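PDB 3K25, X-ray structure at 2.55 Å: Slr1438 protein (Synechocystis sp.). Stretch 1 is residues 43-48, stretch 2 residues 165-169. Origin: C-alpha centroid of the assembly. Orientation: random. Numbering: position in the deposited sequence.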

ATOM      1  N   GLN A  43      13.806 -12.184  10.472  1.00 58.05           N
ATOM      2  CA  GLN A  43      12.444 -12.171  10.972  1.00 56.62           C
ATOM      3  C   GLN A  43      11.527 -11.435   9.982  1.00 47.24           C
ATOM      4  O   GLN A  43      11.851 -10.346   9.495  1.00 42.94           O
ATOM      5  N   PRO A  44      10.378 -12.047   9.651  1.00 49.39           N
ATOM      6  CA  PRO A  44       9.391 -11.488   8.720  1.00 42.18           C
ATOM      7  C   PRO A  44       8.675 -10.251   9.243  1.00 39.11           C
ATOM      8  O   PRO A  44       7.861 -10.325  10.164  1.00 43.02           O
ATOM      9  N   ILE A  45       8.974  -9.110   8.645  1.00 46.67           N
ATOM     10  CA  ILE A  45       8.330  -7.883   9.055  1.00 42.04           C
ATOM     11  C   ILE A  45       7.005  -7.705   8.309  1.00 36.01           C
ATOM     12  O   ILE A  45       6.102  -7.035   8.804  1.00 36.49           O
ATOM     13  N   LEU A  46       6.877  -8.336   7.137  1.00 36.28           N
ATOM     14  CA  LEU A  46       5.633  -8.284   6.357  1.00 32.07           C
ATOM     15  C   LEU A  46       4.956  -9.646   6.340  1.00 33.81           C
ATOM     16  O   LEU A  46       5.622 -10.675   6.464  1.00 37.28           O
ATOM     17  N   TYR A  47       3.634  -9.652   6.189  1.00 40.31           N
ATOM     18  CA  TYR A  47       2.869 -10.896   6.114  1.00 42.07           C
ATOM     19  C   TYR A  47       2.621 -11.163   4.642  1.00 39.91           C
ATOM     20  O   TYR A  47       2.421 -10.218   3.881  1.00 36.33           O
ATOM     21  N   PHE A  48       2.609 -12.429   4.238  1.00 40.09           N
ATOM     22  CA  PHE A  48       2.384 -12.730   2.831  1.00 39.36           C
ATOM     23  C   PHE A  48       1.807 -14.113   2.592  1.00 42.82           C
ATOM     24  O   PHE A  48       2.407 -15.117   2.956  1.00 43.93           O
ATOM     25  N   PRO A 165       0.256  -1.780   3.302  1.00 19.23           N
ATOM     26  CA  PRO A 165       1.156  -2.747   3.944  1.00 21.81           C
ATOM     27  C   PRO A 165       0.503  -3.716   4.930  1.00 28.23           C
ATOM     28  O   PRO A 165      -0.314  -3.324   5.769  1.00 31.77           O
ATOM     29  N   TYR A 166       0.882  -4.985   4.814  1.00 27.45           N
ATOM     30  CA  TYR A 166       0.407  -6.044   5.701  1.00 31.94           C
ATOM     31  C   TYR A 166       1.552  -6.381   6.655  1.00 37.28           C
ATOM     32  O   TYR A 166       2.423  -7.184   6.312  1.00 39.18           O
ATOM     33  N   PHE A 167       1.566  -5.774   7.839  1.00 32.65           N
ATOM     34  CA  PHE A 167       2.628  -6.050   8.797  1.00 36.53           C
ATOM     35  C   PHE A 167       2.368  -7.333   9.571  1.00 46.04           C
ATOM     36  O   PHE A 167       1.230  -7.598   9.989  1.00 49.22           O
ATOM     37  N   PHE A 168       3.425  -8.135   9.742  1.00 32.08           N
ATOM     38  CA  PHE A 168       3.311  -9.412  10.450  1.00 39.13           C
ATOM     39  C   PHE A 168       2.869  -9.136  11.867  1.00 46.06           C
ATOM     40  O   PHE A 168       3.380  -8.231  12.516  1.00 45.22           O
ATOM     41  N   CYS A 169       1.920  -9.924  12.348  1.00 37.63           N
ATOM     42  CA  CYS A 169       1.412  -9.714  13.684  1.00 47.37           C
ATOM     43  C   CYS A 169       0.610 -10.920  14.158  1.00 55.60           C
ATOM     44  O   CYS A 169      -0.530 -11.118  13.737  1.00 56.23           O
TER

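Two backbone hydrogen bonds around a single beta bridge hold these sequence-distant stretches of one chain together, and apolar side chains fill in beside them; the two stretches together bury 401 Å², both sides summed. The bridge pairs L46 with F167, whose CA atoms lie 4.5 Å apart. F168 N donates to I45 O at 3.0 Å and Y47 N donates to Y166 O at 2.8 Å; both are nearly straight, with N-H...O angles of 171° and 169°. Y166 O also receives a CA-H...O contact from L46 CA at 3.4 Å. All polar links across the contact are therefore made by main-chain atoms, and the side chains add apolar packing.

P44, Y47, Y166 and F168 direct their CA-to-CB bonds toward the other stretch. F168 (chi1 t, -173°) loses the most surface here: its CB sits 3.2 Å from P44 O, and the ring of P44, puckered C-gamma endo, places CG over one face of the phenyl ring, 4.1 Å from F168 CD2. Y47 (chi1 t, 159°) and Y166 (chi1 m, -71°) meet near their roots, with Y47 CB 4.2 Å from Y166 CB. The end of the Y166 side chain leads away from stretch 1.

The CA-to-CB bonds of L46 and F167 point away overall, yet both residues still take part. L46 (chi1 m, chi2 t) brings its end back, so that CD2 lies 3.3 Å from Y166 O and 4.1 Å from F167 CD1. F167 (chi1 m, -61°) meets that methyl obliquely, while I45 O lies at its ring edge, near the ring plane. The CA-to-CB bond of I45 (chi1 t, chi2 t) points away, and its closest contacts are made by its carbonyl O. Q43 and F48 make no contact with stretch 2; the amide NE2 of Q43 is hydrogen-bonded elsewhere in the structure.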

ATOM      1  CB  GLN A  43      12.404 -11.522  12.359  1.00 63.39           C
ATOM      2  CG  GLN A  43      12.959 -10.111  12.399  1.00 71.45           C
ATOM      3  CD  GLN A  43      13.287  -9.647  13.805  1.00 77.65           C
ATOM      4  OE1 GLN A  43      12.456  -9.733  14.712  1.00 81.36           O
ATOM      5  NE2 GLN A  43      14.505  -9.143  13.992  1.00 77.80           N
ATOM      6  CB  PRO A  44       8.425 -12.648   8.504  1.00 42.92           C
ATOM      7  CG  PRO A  44       8.460 -13.353   9.826  1.00 49.60           C
ATOM      8  CD  PRO A  44       9.944 -13.371  10.133  1.00 52.35           C
ATOM      9  CB  ILE A  45       9.298  -6.689   8.872  1.00 41.00           C
ATOM     10  CG1 ILE A  45       8.538  -5.382   8.745  1.00 37.33           C
ATOM     11  CG2 ILE A  45      10.187  -6.912   7.690  1.00 38.62           C
ATOM     12  CD1 ILE A  45       9.471  -4.197   8.872  1.00 40.76           C
ATOM     13  CB  LEU A  46       5.900  -7.887   4.908  1.00 25.97           C
ATOM     14  CG  LEU A  46       6.184  -6.417   4.611  1.00 24.51           C
ATOM     15  CD1 LEU A  46       6.545  -6.234   3.132  1.00 21.86           C
ATOM     16  CD2 LEU A  46       4.954  -5.611   4.974  1.00 23.51           C
ATOM     17  CB  TYR A  47       1.528 -10.755   6.829  1.00 40.05           C
ATOM     18  CG  TYR A  47       0.478 -11.775   6.403  1.00 40.79           C
ATOM     19  CD1 TYR A  47      -0.254 -11.614   5.218  1.00 37.18           C
ATOM     20  CD2 TYR A  47       0.195 -12.882   7.202  1.00 46.02           C
ATOM     21  CE1 TYR A  47      -1.246 -12.530   4.848  1.00 37.42           C
ATOM     22  CE2 TYR A  47      -0.788 -13.800   6.843  1.00 47.38           C
ATOM     23  CZ  TYR A  47      -1.506 -13.621   5.672  1.00 45.29           C
ATOM     24  OH  TYR A  47      -2.491 -14.527   5.345  1.00 49.34           O
ATOM     25  CB  PHE A  48       3.693 -12.590   2.051  1.00 36.26           C
ATOM     26  CG  PHE A  48       3.501 -12.477   0.563  1.00 31.99           C
ATOM     27  CD1 PHE A  48       2.802 -11.398   0.020  1.00 28.65           C
ATOM     28  CD2 PHE A  48       4.017 -13.442  -0.296  1.00 31.60           C
ATOM     29  CE1 PHE A  48       2.618 -11.277  -1.360  1.00 25.57           C
ATOM     30  CE2 PHE A  48       3.838 -13.332  -1.676  1.00 28.34           C
ATOM     31  CZ  PHE A  48       3.135 -12.242  -2.209  1.00 26.43           C
ATOM     32  CB  PRO A 165       2.191  -1.856   4.630  1.00 19.96           C
ATOM     33  CG  PRO A 165       1.361  -0.677   5.056  1.00 21.83           C
ATOM     34  CD  PRO A 165       0.515  -0.414   3.798  1.00 20.32           C
ATOM     35  CB  TYR A 166       0.074  -7.302   4.909  1.00 31.15           C
ATOM     36  CG  TYR A 166      -1.162  -7.217   4.057  1.00 29.23           C
ATOM     37  CD1 TYR A 166      -2.340  -7.839   4.455  1.00 31.02           C
ATOM     38  CD2 TYR A 166      -1.139  -6.565   2.828  1.00 24.87           C
ATOM     39  CE1 TYR A 166      -3.460  -7.828   3.652  1.00 30.26           C
ATOM     40  CE2 TYR A 166      -2.255  -6.543   2.009  1.00 25.02           C
ATOM     41  CZ  TYR A 166      -3.417  -7.182   2.424  1.00 27.16           C
ATOM     42  OH  TYR A 166      -4.524  -7.207   1.602  1.00 29.66           O
ATOM     43  CB  PHE A 167       2.776  -4.880   9.743  1.00 33.10           C
ATOM     44  CG  PHE A 167       3.140  -3.609   9.048  1.00 28.62           C
ATOM     45  CD1 PHE A 167       4.366  -3.490   8.404  1.00 24.93           C
ATOM     46  CD2 PHE A 167       2.257  -2.529   9.030  1.00 25.01           C
ATOM     47  CE1 PHE A 167       4.715  -2.322   7.755  1.00 18.73           C
ATOM     48  CE2 PHE A 167       2.593  -1.352   8.384  1.00 21.84           C
ATOM     49  CZ  PHE A 167       3.831  -1.242   7.742  1.00 18.50           C
ATOM     50  CB  PHE A 168       4.651 -10.157  10.460  1.00 40.24           C
ATOM     51  CG  PHE A 168       4.568 -11.560  11.031  1.00 44.17           C
ATOM     52  CD1 PHE A 168       3.727 -12.514  10.457  1.00 43.13           C
ATOM     53  CD2 PHE A 168       5.332 -11.926  12.140  1.00 50.00           C
ATOM     54  CE1 PHE A 168       3.647 -13.813  10.976  1.00 47.46           C
ATOM     55  CE2 PHE A 168       5.257 -13.222  12.662  1.00 55.24           C
ATOM     56  CZ  PHE A 168       4.412 -14.164  12.078  1.00 54.48           C
ATOM     57  CB  CYS A 169       0.529  -8.474  13.678  1.00 45.05           C
ATOM     58  SG  CYS A 169       0.054  -7.912  15.308  1.00 52.68           S
TER